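Long-range contacts in CD8 alpha antigen (Sus scrofa, PDB 5EDX), which forms a homodimer of immunoglobulin V-type domains and probably acts, like other CD8 alpha chains, as a T-cell co-receptor that binds MHC class I: residues Phe3-Glu8 against Asn106-Phe111; Lys19-Val24 against Asn76-Leu81; Cys33-Gln38 against Tyr92-Leu97; Phe48-Ser53 against Arg66-Tyr71. One frame throughout, in Å; residues are numbered along the deposited sequence.

Interaction 1: residues Phe3-Glu8 against Asn106-Phe111; sequences FRTSPE and NFMSVF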
# COMPACT_ATOMS: atom_id res chain seq x y z
N PHE A 3 -12.21 1.09 -8.55
CA PHE A 3 -11.49 2.14 -9.26
C PHE A 3 -11.54 1.93 -10.76
O PHE A 3 -11.58 0.80 -11.25
CB PHE A 3 -10.00 2.11 -8.89
CG PHE A 3 -9.70 2.51 -7.49
CD1 PHE A 3 -9.44 1.54 -6.53
CD2 PHE A 3 -9.62 3.84 -7.13
CE1 PHE A 3 -9.13 1.91 -5.23
CE2 PHE A 3 -9.30 4.21 -5.84
CZ PHE A 3 -9.07 3.24 -4.89
N ARG A 4 -11.52 3.04 -11.50
CA ARG A 4 -11.21 3.02 -12.92
C ARG A 4 -10.06 3.98 -13.17
O ARG A 4 -10.13 5.15 -12.78
CB ARG A 4 -12.44 3.42 -13.75
CG ARG A 4 -13.50 2.33 -13.82
CD ARG A 4 -14.72 2.79 -14.60
NE ARG A 4 -14.41 3.28 -15.94
CZ ARG A 4 -14.14 2.50 -16.98
NH1 ARG A 4 -13.89 3.05 -18.16
NH2 ARG A 4 -14.13 1.18 -16.85
N THR A 5 -9.00 3.51 -13.81
CA THR A 5 -7.82 4.35 -13.98
C THR A 5 -7.60 4.72 -15.44
O THR A 5 -8.23 4.16 -16.34
CB THR A 5 -6.56 3.67 -13.43
OG1 THR A 5 -6.22 2.54 -14.25
CG2 THR A 5 -6.79 3.20 -12.00
N SER A 6 -6.70 5.67 -15.68
CA SER A 6 -6.26 5.97 -17.03
C SER A 6 -5.35 4.82 -17.46
O SER A 6 -5.01 3.97 -16.64
CB SER A 6 -5.53 7.32 -17.06
OG SER A 6 -4.64 7.42 -15.97
N PRO A 7 -4.97 4.77 -18.75
CA PRO A 7 -4.17 3.64 -19.25
C PRO A 7 -3.07 3.23 -18.27
O PRO A 7 -2.35 4.08 -17.74
CB PRO A 7 -3.59 4.19 -20.55
CG PRO A 7 -4.67 5.09 -21.06
CD PRO A 7 -5.29 5.73 -19.83
N GLU A 8 -2.95 1.92 -18.04
CA GLU A 8 -2.08 1.39 -17.00
C GLU A 8 -0.61 1.36 -17.38
O GLU A 8 0.25 1.13 -16.53
CB GLU A 8 -2.53 -0.02 -16.59
CG GLU A 8 -2.43 -1.06 -17.70
CD GLU A 8 -2.35 -2.49 -17.19
OE1 GLU A 8 -1.60 -3.30 -17.78
OE2 GLU A 8 -3.04 -2.81 -16.19
N ASN A 106 -5.40 -0.61 -9.56
CA ASN A 106 -4.32 -1.20 -10.33
C ASN A 106 -3.17 -0.22 -10.46
O ASN A 106 -3.37 1.00 -10.40
CB ASN A 106 -4.81 -1.57 -11.74
CG ASN A 106 -5.79 -2.72 -11.73
OD1 ASN A 106 -6.01 -3.36 -10.70
ND2 ASN A 106 -6.39 -2.99 -12.88
N PHE A 107 -1.97 -0.76 -10.63
CA PHE A 107 -0.78 0.04 -10.88
C PHE A 107 -0.88 0.77 -12.22
O PHE A 107 -1.33 0.20 -13.22
CB PHE A 107 0.46 -0.86 -10.93
CG PHE A 107 1.06 -1.17 -9.58
CD1 PHE A 107 0.43 -0.76 -8.42
CD2 PHE A 107 2.26 -1.86 -9.49
CE1 PHE A 107 0.99 -1.04 -7.18
CE2 PHE A 107 2.82 -2.14 -8.26
CZ PHE A 107 2.20 -1.73 -7.11
N MET A 108 -0.46 2.02 -12.24
CA MET A 108 -0.18 2.72 -13.48
C MET A 108 1.34 2.83 -13.55
O MET A 108 1.95 3.52 -12.74
CB MET A 108 -0.84 4.10 -13.49
CG MET A 108 -2.36 4.04 -13.74
SD MET A 108 -3.31 5.41 -13.06
CE MET A 108 -3.28 5.01 -11.32
N SER A 109 1.95 2.12 -14.49
CA SER A 109 3.40 2.15 -14.61
C SER A 109 3.82 3.30 -15.50
O SER A 109 3.21 3.55 -16.54
CB SER A 109 3.94 0.82 -15.15
OG SER A 109 3.54 0.62 -16.49
N VAL A 110 4.85 4.02 -15.08
CA VAL A 110 5.39 5.10 -15.88
C VAL A 110 6.90 4.91 -15.99
O VAL A 110 7.60 4.94 -14.98
CB VAL A 110 5.09 6.47 -15.25
CG1 VAL A 110 5.42 7.58 -16.23
CG2 VAL A 110 3.62 6.55 -14.82
N PHE A 111 7.38 4.68 -17.20
CA PHE A 111 8.80 4.40 -17.43
C PHE A 111 9.33 5.14 -18.65
O PHE A 111 8.58 5.45 -19.57
CB PHE A 111 9.04 2.89 -17.60
CG PHE A 111 8.99 2.11 -16.31
CD1 PHE A 111 10.14 1.94 -15.56
CD2 PHE A 111 7.80 1.57 -15.85
CE1 PHE A 111 10.11 1.23 -14.37
CE2 PHE A 111 7.77 0.86 -14.66
CZ PHE A 111 8.92 0.69 -13.92
O HOH W 1 -6.32 -0.06 -14.27
O HOH W 2 -1.72 -2.49 -13.81
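Glu8 and Met108 bring the two backbones together, their CA atoms 4.2 Å apart, and one main-chain bond joins the segments there: Ser109 N donates to Glu8 O at 2.8 Å, with an N-H...O angle of 160°. The same carbonyl also takes a CA-H...O contact from Met108. Upstream of Glu8 the chains diverge, and the Met108 side chain spans the gap. Its CG lies anti to the carbonyl carbon (chi1 -76°), and its SD settles against the end of strand 3-5 and the turn that follows, 3.7 Å from Thr5 CB and 3.8 Å from Ser6 OG. A bend at chi3 lays Met108 CE against Thr5 CG2 at 4.0 Å, and the methionine also packs on Trp35. This is the point where the first strand of a V-set domain changes sheets: residues 3-5 pair with strand 18-24, whereas 9-11 run parallel to strand 101-111 in the other sheet, with Ser6 to Glu8 making the crossing. Ser6 OG itself is hydrogen-bonded to Arg21 N. Water fills in the polar edges. One molecule sits 2.6 Å from Thr5 OG1 and makes a weak bond to Asn106 ND2. A second lies 2.7 Å from Glu8 OE2 and 2.8 Å from Phe107 O, beside the place where Glu8 CB rests near that carbonyl. Asn106 OD1 turns to a different partner, Lys45 NZ of the second subunit.

Interaction 2: residues Lys19-Val24 against Asn76-Leu81; sequences KLRCEV and NFYLIL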
# COMPACT_ATOMS: atom_id res chain seq x y z
N LYS A 19 0.06 12.91 -16.79
CA LYS A 19 -1.13 13.07 -15.97
C LYS A 19 -1.85 11.74 -15.81
O LYS A 19 -2.22 11.10 -16.80
CB LYS A 19 -2.07 14.12 -16.58
CG LYS A 19 -3.35 14.36 -15.79
CD LYS A 19 -4.00 15.66 -16.24
CE LYS A 19 -5.21 16.00 -15.39
NZ LYS A 19 -5.71 17.37 -15.72
N LEU A 20 -2.03 11.31 -14.56
CA LEU A 20 -2.67 10.04 -14.25
C LEU A 20 -4.03 10.27 -13.61
O LEU A 20 -4.23 11.28 -12.94
CB LEU A 20 -1.80 9.25 -13.28
CG LEU A 20 -0.34 9.04 -13.67
CD1 LEU A 20 0.38 8.27 -12.56
CD2 LEU A 20 -0.22 8.32 -15.01
N ARG A 21 -4.96 9.34 -13.81
CA ARG A 21 -6.31 9.49 -13.26
C ARG A 21 -6.78 8.20 -12.58
O ARG A 21 -6.60 7.10 -13.11
CB ARG A 21 -7.29 9.86 -14.37
CG ARG A 21 -8.70 10.20 -13.87
CD ARG A 21 -9.66 10.41 -15.04
NE ARG A 21 -9.86 9.17 -15.77
CZ ARG A 21 -9.37 8.92 -16.98
NH1 ARG A 21 -9.61 7.74 -17.55
NH2 ARG A 21 -8.64 9.83 -17.61
N CYS A 22 -7.37 8.34 -11.40
CA CYS A 22 -8.16 7.26 -10.83
C CYS A 22 -9.53 7.80 -10.44
O CYS A 22 -9.64 8.79 -9.74
CB CYS A 22 -7.46 6.57 -9.64
SG CYS A 22 -7.27 7.51 -8.10
N GLU A 23 -10.57 7.15 -10.95
CA GLU A 23 -11.94 7.50 -10.61
C GLU A 23 -12.42 6.52 -9.56
O GLU A 23 -12.29 5.31 -9.72
CB GLU A 23 -12.85 7.44 -11.85
CG GLU A 23 -14.31 7.83 -11.54
CD GLU A 23 -15.24 7.73 -12.76
OE1 GLU A 23 -16.41 8.13 -12.63
OE2 GLU A 23 -14.81 7.25 -13.82
N VAL A 24 -12.95 7.04 -8.46
CA VAL A 24 -13.58 6.20 -7.46
C VAL A 24 -15.07 6.19 -7.77
O VAL A 24 -15.75 7.20 -7.62
CB VAL A 24 -13.35 6.73 -6.04
CG1 VAL A 24 -14.12 5.89 -5.02
CG2 VAL A 24 -11.86 6.75 -5.72
N ASN A 76 -13.24 12.11 -9.78
CA ASN A 76 -11.94 11.84 -10.38
C ASN A 76 -10.78 12.41 -9.57
O ASN A 76 -10.83 13.56 -9.14
CB ASN A 76 -11.88 12.40 -11.79
CG ASN A 76 -12.86 11.74 -12.72
OD1 ASN A 76 -12.80 10.54 -12.95
ND2 ASN A 76 -13.78 12.53 -13.27
N PHE A 77 -9.74 11.61 -9.39
CA PHE A 77 -8.53 12.06 -8.72
C PHE A 77 -7.37 12.02 -9.72
O PHE A 77 -7.25 11.08 -10.50
CB PHE A 77 -8.23 11.18 -7.50
CG PHE A 77 -9.31 11.21 -6.46
CD1 PHE A 77 -10.41 10.37 -6.55
CD2 PHE A 77 -9.24 12.11 -5.41
CE1 PHE A 77 -11.41 10.41 -5.59
CE2 PHE A 77 -10.23 12.16 -4.45
CZ PHE A 77 -11.32 11.31 -4.53
N TYR A 78 -6.53 13.04 -9.70
CA TYR A 78 -5.46 13.16 -10.67
C TYR A 78 -4.12 13.33 -9.99
O TYR A 78 -4.03 13.93 -8.92
CB TYR A 78 -5.70 14.35 -11.59
CG TYR A 78 -6.96 14.23 -12.42
CD1 TYR A 78 -6.93 13.63 -13.67
CD2 TYR A 78 -8.17 14.72 -11.95
CE1 TYR A 78 -8.09 13.52 -14.43
CE2 TYR A 78 -9.33 14.61 -12.70
CZ TYR A 78 -9.28 14.01 -13.94
OH TYR A 78 -10.43 13.90 -14.69
N LEU A 79 -3.08 12.81 -10.63
CA LEU A 79 -1.70 13.05 -10.22
C LEU A 79 -0.97 13.58 -11.44
O LEU A 79 -1.10 13.03 -12.53
CB LEU A 79 -1.04 11.76 -9.75
CG LEU A 79 0.33 11.93 -9.10
CD1 LEU A 79 0.19 12.51 -7.71
CD2 LEU A 79 1.07 10.60 -9.04
N ILE A 80 -0.20 14.65 -11.25
CA ILE A 80 0.54 15.22 -12.37
C ILE A 80 2.03 15.18 -12.08
O ILE A 80 2.48 15.73 -11.08
CB ILE A 80 0.11 16.67 -12.64
CG1 ILE A 80 -1.36 16.73 -13.08
CG2 ILE A 80 1.00 17.27 -13.72
CD1 ILE A 80 -2.32 16.83 -11.93
N LEU A 81 2.78 14.50 -12.93
CA LEU A 81 4.23 14.54 -12.87
C LEU A 81 4.64 15.63 -13.86
O LEU A 81 4.60 15.42 -15.07
CB LEU A 81 4.82 13.19 -13.27
CG LEU A 81 4.20 11.95 -12.61
CD1 LEU A 81 4.81 10.68 -13.18
CD2 LEU A 81 4.35 11.99 -11.09
O HOH W 3 -9.70 13.02 -17.63
O HOH W 4 -13.43 9.95 -15.51
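Strands B and E of the V-set fold meet here as neighbours in one sheet, Lys19 to Glu23 pairing in antiparallel register with Ile80 back to Asn76, their axes at 158°. Two hydrogen-bonded pairs carry the backbone. Leu20 N reaches Leu79 O at 2.8 Å in a nearly straight bond, answered by Leu79 N to Leu20 O; Cys22 and Phe77 exchange the same two bonds. On the outer face Tyr78 leans over the neighbouring strand and fits between Lys19 and Arg21. The lysine chain is extended, its CE 3.4 Å from Tyr78 CD1, and its NZ lies over the ring in a cation-pi contact, 4.8 Å from the centroid; the ammonium also bonds to Tyr71 OH. Arg21 runs alongside the ring, pointing the same way, with CG 3.4 Å from Tyr78 CE1. Its bend at chi3 (66°) sets NE aside, and the guanidinium plane ends 70° from that of the ring, not stacked on it. Asn76 OD1 approaches Glu23 CB at 3.3 Å and takes a proton from a water. At the end of the pair Val24 CG2 touches Phe77 CE1 at 3.7 Å, while on the inner face Cys22 SG packs on Phe77 CB at 3.8 Å and is disulfide-bonded to Cys94. An outer face of mainly polar and aromatic chains, backed by an inner face of Leu20, Cys22, Phe77 and Leu79, is what the B-E pair contributes to an immunoglobulin beta-sandwich.

Interaction 3: residues Cys33-Gln38 against Tyr92-Leu97; sequences CSWLYQ and YFCSFL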
# COMPACT_ATOMS: atom_id res chain seq x y z
N CYS A 33 -9.15 9.90 -1.53
CA CYS A 33 -8.23 9.02 -2.22
C CYS A 33 -6.80 9.45 -1.91
O CYS A 33 -6.50 10.64 -1.84
CB CYS A 33 -8.50 9.09 -3.72
SG CYS A 33 -7.70 7.80 -4.68
N SER A 34 -5.93 8.47 -1.71
CA SER A 34 -4.52 8.76 -1.49
C SER A 34 -3.71 8.24 -2.67
O SER A 34 -3.92 7.11 -3.11
CB SER A 34 -4.03 8.09 -0.21
OG SER A 34 -4.67 8.66 0.92
N TRP A 35 -2.80 9.06 -3.17
CA TRP A 35 -1.87 8.61 -4.20
C TRP A 35 -0.64 7.99 -3.54
O TRP A 35 -0.05 8.59 -2.65
CB TRP A 35 -1.45 9.78 -5.09
CG TRP A 35 -2.47 10.14 -6.14
CD1 TRP A 35 -3.33 11.20 -6.11
CD2 TRP A 35 -2.72 9.44 -7.35
NE1 TRP A 35 -4.11 11.20 -7.25
CE2 TRP A 35 -3.75 10.13 -8.03
CE3 TRP A 35 -2.18 8.29 -7.95
CZ2 TRP A 35 -4.25 9.71 -9.26
CZ3 TRP A 35 -2.67 7.88 -9.17
CH2 TRP A 35 -3.70 8.59 -9.81
N LEU A 36 -0.29 6.79 -3.99
CA LEU A 36 0.87 6.06 -3.50
C LEU A 36 1.81 5.77 -4.67
O LEU A 36 1.40 5.78 -5.83
CB LEU A 36 0.44 4.75 -2.85
CG LEU A 36 -0.60 4.85 -1.74
CD1 LEU A 36 -0.99 3.45 -1.25
CD2 LEU A 36 -0.08 5.71 -0.59
N TYR A 37 3.06 5.50 -4.34
CA TYR A 37 4.07 5.22 -5.35
C TYR A 37 4.93 4.05 -4.88
O TYR A 37 5.21 3.91 -3.69
CB TYR A 37 4.94 6.46 -5.54
CG TYR A 37 6.25 6.23 -6.27
CD1 TYR A 37 6.29 6.09 -7.65
CD2 TYR A 37 7.45 6.20 -5.57
CE1 TYR A 37 7.52 5.90 -8.32
CE2 TYR A 37 8.66 6.02 -6.22
CZ TYR A 37 8.69 5.87 -7.59
OH TYR A 37 9.90 5.69 -8.22
N GLN A 38 5.32 3.18 -5.81
CA GLN A 38 6.31 2.16 -5.48
C GLN A 38 7.45 2.20 -6.48
O GLN A 38 7.22 2.32 -7.68
CB GLN A 38 5.70 0.76 -5.42
CG GLN A 38 6.68 -0.28 -4.87
CD GLN A 38 6.14 -1.69 -4.87
OE1 GLN A 38 5.51 -2.12 -5.83
NE2 GLN A 38 6.40 -2.43 -3.79
N TYR A 92 2.45 3.96 -9.86
CA TYR A 92 1.58 4.88 -9.15
C TYR A 92 0.21 4.26 -8.99
O TYR A 92 -0.28 3.58 -9.89
CB TYR A 92 1.50 6.21 -9.90
CG TYR A 92 2.82 6.94 -9.97
CD1 TYR A 92 3.78 6.60 -10.93
CD2 TYR A 92 3.13 7.94 -9.07
CE1 TYR A 92 5.01 7.25 -10.98
CE2 TYR A 92 4.36 8.61 -9.11
CZ TYR A 92 5.28 8.26 -10.07
OH TYR A 92 6.49 8.92 -10.12
N PHE A 93 -0.42 4.48 -7.84
CA PHE A 93 -1.72 3.86 -7.59
C PHE A 93 -2.46 4.57 -6.47
O PHE A 93 -1.87 5.31 -5.69
CB PHE A 93 -1.58 2.35 -7.32
CG PHE A 93 -0.70 1.99 -6.15
CD1 PHE A 93 0.68 2.17 -6.22
CD2 PHE A 93 -1.24 1.41 -5.01
CE1 PHE A 93 1.50 1.81 -5.14
CE2 PHE A 93 -0.43 1.04 -3.94
CZ PHE A 93 0.94 1.24 -4.01
N CYS A 94 -3.77 4.35 -6.42
CA CYS A 94 -4.63 5.05 -5.48
C CYS A 94 -5.07 4.10 -4.38
O CYS A 94 -5.16 2.90 -4.60
CB CYS A 94 -5.86 5.59 -6.20
SG CYS A 94 -5.46 6.84 -7.43
N SER A 95 -5.35 4.65 -3.22
CA SER A 95 -5.81 3.87 -2.09
C SER A 95 -7.01 4.53 -1.40
O SER A 95 -7.00 5.69 -1.19
CB SER A 95 -4.68 3.74 -1.11
OG SER A 95 -4.91 2.75 -0.22
N PHE A 96 -8.03 3.74 -1.11
CA PHE A 96 -9.35 4.22 -0.65
C PHE A 96 -9.74 3.33 0.54
O PHE A 96 -9.51 2.15 0.53
CB PHE A 96 -10.40 4.20 -1.79
CG PHE A 96 -11.79 4.44 -1.36
CD1 PHE A 96 -12.24 5.73 -1.09
CD2 PHE A 96 -12.67 3.40 -1.21
CE1 PHE A 96 -13.53 5.95 -0.68
CE2 PHE A 96 -13.94 3.61 -0.78
CZ PHE A 96 -14.39 4.89 -0.51
N LEU A 97 -10.23 3.97 1.59
CA LEU A 97 -10.59 3.21 2.77
C LEU A 97 -12.09 3.23 2.99
O LEU A 97 -12.73 4.28 2.93
CB LEU A 97 -9.86 3.75 4.00
CG LEU A 97 -10.33 3.28 5.37
CD1 LEU A 97 -9.95 1.84 5.63
CD2 LEU A 97 -9.77 4.19 6.45
O HOH W 5 -7.23 7.64 1.12
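Trp35 presents one face of its indole to Cys94, whose sulfur stands almost straight above it: SG is 3.3 Å from the centroid of the six-membered ring and 8° off the normal. CH2 and CZ3 are the ring atoms nearest to it. Cys94 SG lies anti to its carbonyl carbon (chi1 -64°), and the disulfide to Cys22 fixes it over the tryptophan, the arrangement at the heart of immunoglobulin domains. Cys33 adds a third sulfur beside them, its SG 3.3 Å from Cys94 CB. Further along the same face the rings of Tyr37 and Tyr92 meet obliquely, planes at 46°. Tyr37 CD1 sits over the Tyr92 face, 3.4 Å from CZ, but toward the rim. Tyr92 OH bonds back to Asp88 O, a tyrosine corner, and Tyr37 OH is held by Gln89 O. On the opposite face Leu36 puts CB over the Phe93 ring, 3.9 Å from its centroid, as a CH-pi contact, and extends CD1 to 3.7 Å from both Phe93 CE2 and Ser95 CB. Between the two faces the antiparallel backbones exchange paired bonds, Ser34 with Ser95 and Leu36 with Phe93; Leu36 N to Phe93 O measures 2.8 Å. The face with Trp35 and Tyr92 is buried against Leu20 and Leu79 of the other sheet. The Leu36 and Phe93 face looks to the second subunit; Phe104 and Pro46 of the second subunit pack on it, and strands 47-52 and 101-111 flank the pair within its own sheet.

Interaction 4: residues Phe48-Ser53 against Arg66-Tyr71; sequences FLMYLS and RYISGY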
# COMPACT_ATOMS: atom_id res chain seq x y z
N PHE A 48 3.83 7.28 0.45
CA PHE A 48 2.65 8.14 0.45
C PHE A 48 2.98 9.45 -0.26
O PHE A 48 3.97 10.10 0.06
CB PHE A 48 2.20 8.40 1.89
CG PHE A 48 1.10 9.43 2.02
CD1 PHE A 48 -0.22 9.08 1.81
CD2 PHE A 48 1.40 10.74 2.39
CE1 PHE A 48 -1.24 10.03 1.95
CE2 PHE A 48 0.39 11.69 2.52
CZ PHE A 48 -0.93 11.33 2.30
N LEU A 49 2.15 9.83 -1.23
CA LEU A 49 2.35 11.11 -1.92
C LEU A 49 1.39 12.19 -1.42
O LEU A 49 1.83 13.27 -1.03
CB LEU A 49 2.22 10.94 -3.44
CG LEU A 49 3.16 9.94 -4.09
CD1 LEU A 49 2.83 9.84 -5.58
CD2 LEU A 49 4.62 10.34 -3.88
N MET A 50 0.10 11.90 -1.43
CA MET A 50 -0.89 12.87 -0.94
C MET A 50 -2.25 12.25 -0.70
O MET A 50 -2.58 11.20 -1.24
CB MET A 50 -1.03 14.02 -1.93
CG MET A 50 -1.65 13.60 -3.25
SD MET A 50 -1.50 14.86 -4.53
CE MET A 50 0.26 14.85 -4.86
N TYR A 51 -3.04 12.94 0.12
CA TYR A 51 -4.40 12.56 0.42
C TYR A 51 -5.28 13.66 -0.17
O TYR A 51 -5.01 14.84 0.02
CB TYR A 51 -4.57 12.46 1.94
CG TYR A 51 -6.01 12.36 2.44
CD1 TYR A 51 -6.59 11.13 2.70
CD2 TYR A 51 -6.76 13.51 2.68
CE1 TYR A 51 -7.88 11.04 3.18
CE2 TYR A 51 -8.06 13.43 3.16
CZ TYR A 51 -8.62 12.19 3.40
OH TYR A 51 -9.91 12.09 3.88
N LEU A 52 -6.32 13.26 -0.90
CA LEU A 52 -7.22 14.20 -1.55
C LEU A 52 -8.67 13.96 -1.13
O LEU A 52 -9.13 12.83 -1.12
CB LEU A 52 -7.11 14.09 -3.07
CG LEU A 52 -5.72 14.36 -3.67
CD1 LEU A 52 -5.68 13.90 -5.11
CD2 LEU A 52 -5.35 15.84 -3.55
N SER A 53 -9.36 15.03 -0.79
CA SER A 53 -10.79 14.95 -0.47
C SER A 53 -11.39 16.34 -0.66
O SER A 53 -10.65 17.31 -0.80
CB SER A 53 -11.01 14.49 0.97
OG SER A 53 -10.69 15.52 1.89
N ARG A 66 6.42 21.09 -6.89
CA ARG A 66 6.77 21.67 -8.17
C ARG A 66 6.85 20.58 -9.23
O ARG A 66 6.66 20.84 -10.41
CB ARG A 66 8.11 22.41 -8.09
CG ARG A 66 8.09 23.63 -7.18
CD ARG A 66 9.49 24.19 -6.97
NE ARG A 66 10.38 23.22 -6.35
CZ ARG A 66 11.61 23.49 -5.92
NH1 ARG A 66 12.10 24.72 -6.05
NH2 ARG A 66 12.35 22.54 -5.36
N TYR A 67 7.15 19.35 -8.79
CA TYR A 67 7.29 18.22 -9.70
C TYR A 67 6.12 17.24 -9.64
O TYR A 67 5.81 16.59 -10.62
CB TYR A 67 8.58 17.46 -9.40
CG TYR A 67 9.81 18.24 -9.80
CD1 TYR A 67 10.26 18.23 -11.12
CD2 TYR A 67 10.51 18.99 -8.87
CE1 TYR A 67 11.39 18.94 -11.49
CE2 TYR A 67 11.64 19.71 -9.24
CZ TYR A 67 12.07 19.68 -10.55
OH TYR A 67 13.19 20.40 -10.92
N ILE A 68 5.52 17.11 -8.46
CA ILE A 68 4.40 16.18 -8.29
C ILE A 68 3.26 16.86 -7.56
O ILE A 68 3.40 17.27 -6.41
CB ILE A 68 4.81 14.94 -7.47
CG1 ILE A 68 5.94 14.18 -8.17
CG2 ILE A 68 3.59 14.03 -7.23
CD1 ILE A 68 6.39 12.93 -7.46
N SER A 69 2.12 17.00 -8.24
CA SER A 69 0.94 17.56 -7.58
C SER A 69 -0.28 16.72 -7.92
O SER A 69 -0.19 15.79 -8.72
CB SER A 69 0.72 19.02 -7.99
OG SER A 69 0.32 19.12 -9.34
N GLY A 70 -1.42 17.03 -7.32
CA GLY A 70 -2.63 16.30 -7.63
C GLY A 70 -3.86 17.06 -7.21
O GLY A 70 -3.76 18.05 -6.48
N TYR A 71 -5.02 16.60 -7.67
CA TYR A 71 -6.27 17.28 -7.34
C TYR A 71 -7.47 16.38 -7.50
O TYR A 71 -7.41 15.33 -8.14
CB TYR A 71 -6.43 18.55 -8.19
CG TYR A 71 -6.71 18.33 -9.66
CD1 TYR A 71 -8.02 18.21 -10.13
CD2 TYR A 71 -5.68 18.27 -10.59
CE1 TYR A 71 -8.29 18.02 -11.47
CE2 TYR A 71 -5.94 18.08 -11.95
CZ TYR A 71 -7.25 17.96 -12.37
OH TYR A 71 -7.53 17.78 -13.71
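Met50 holds CG between its backbone N and carbonyl carbon (chi1 67°), keeps SD anti to CA, and then turns at chi3 (69°), which carries CE to the backbone of the facing segment at Ser69 and Gly70. The sulfur lies 3.5 Å from Gly70 N and 3.6 Å from Gly70 CA. Gly70 has no side chain, and the sulfur packs directly on its main chain. The methyl CE rests 3.6 Å from Ser69 C and reaches Ile68 CG2 at 4.2 Å; within 66-71 the methionine meets mostly main chain, Ile68 being the one side chain it touches. Leu52, two residues on, comes in from the same strand. Its CG is anti to the carbonyl carbon, and its two methyls touch successive carbonyls, CD2 4.0 Å from Gly70 O and CD1 3.8 Å from Tyr71 O. These are strands C' and D of the V-set sandwich, which belong to different sheets: their axes run nearly parallel, 13° apart, at 7.8 Å, and no hydrogen bond passes between them. The side chains of Met50 and Leu52 bridge the interval at this margin of the sandwich. Strand 47-52 carries a classic beta bulge here, Leu49 and Met50 both facing Trp35 and both bonded to its backbone. Leu79 packs on Met50 and on Ile68, closing the group from the strand beside 68-73, and Phe77 does likewise for Leu52. The CB of Tyr71 points away from strand 47-52, and its ring stacks on that of Tyr78.

Overall arrangement
From the N terminus, residues 3-8 begin interaction 1, which is closed only by the last strand and so encloses the other three contacts. Next comes 19-24, whose partner 76-81 closes interaction 2; 33-38 starts inside that loop but finds its mate at 92-97 beyond it, so interactions 2 and 3 cross, one in each sheet, joined by the Cys22-Cys94 disulfide. Interaction 4, 48-53 with 66-71, is the shortest loop and nests within both. Interactions 1 and 4 lie on opposite sides of the chain's centre, about 16 Å between centres, each bringing together parts of both sheets, and interaction 3 has one face turned to the second subunit.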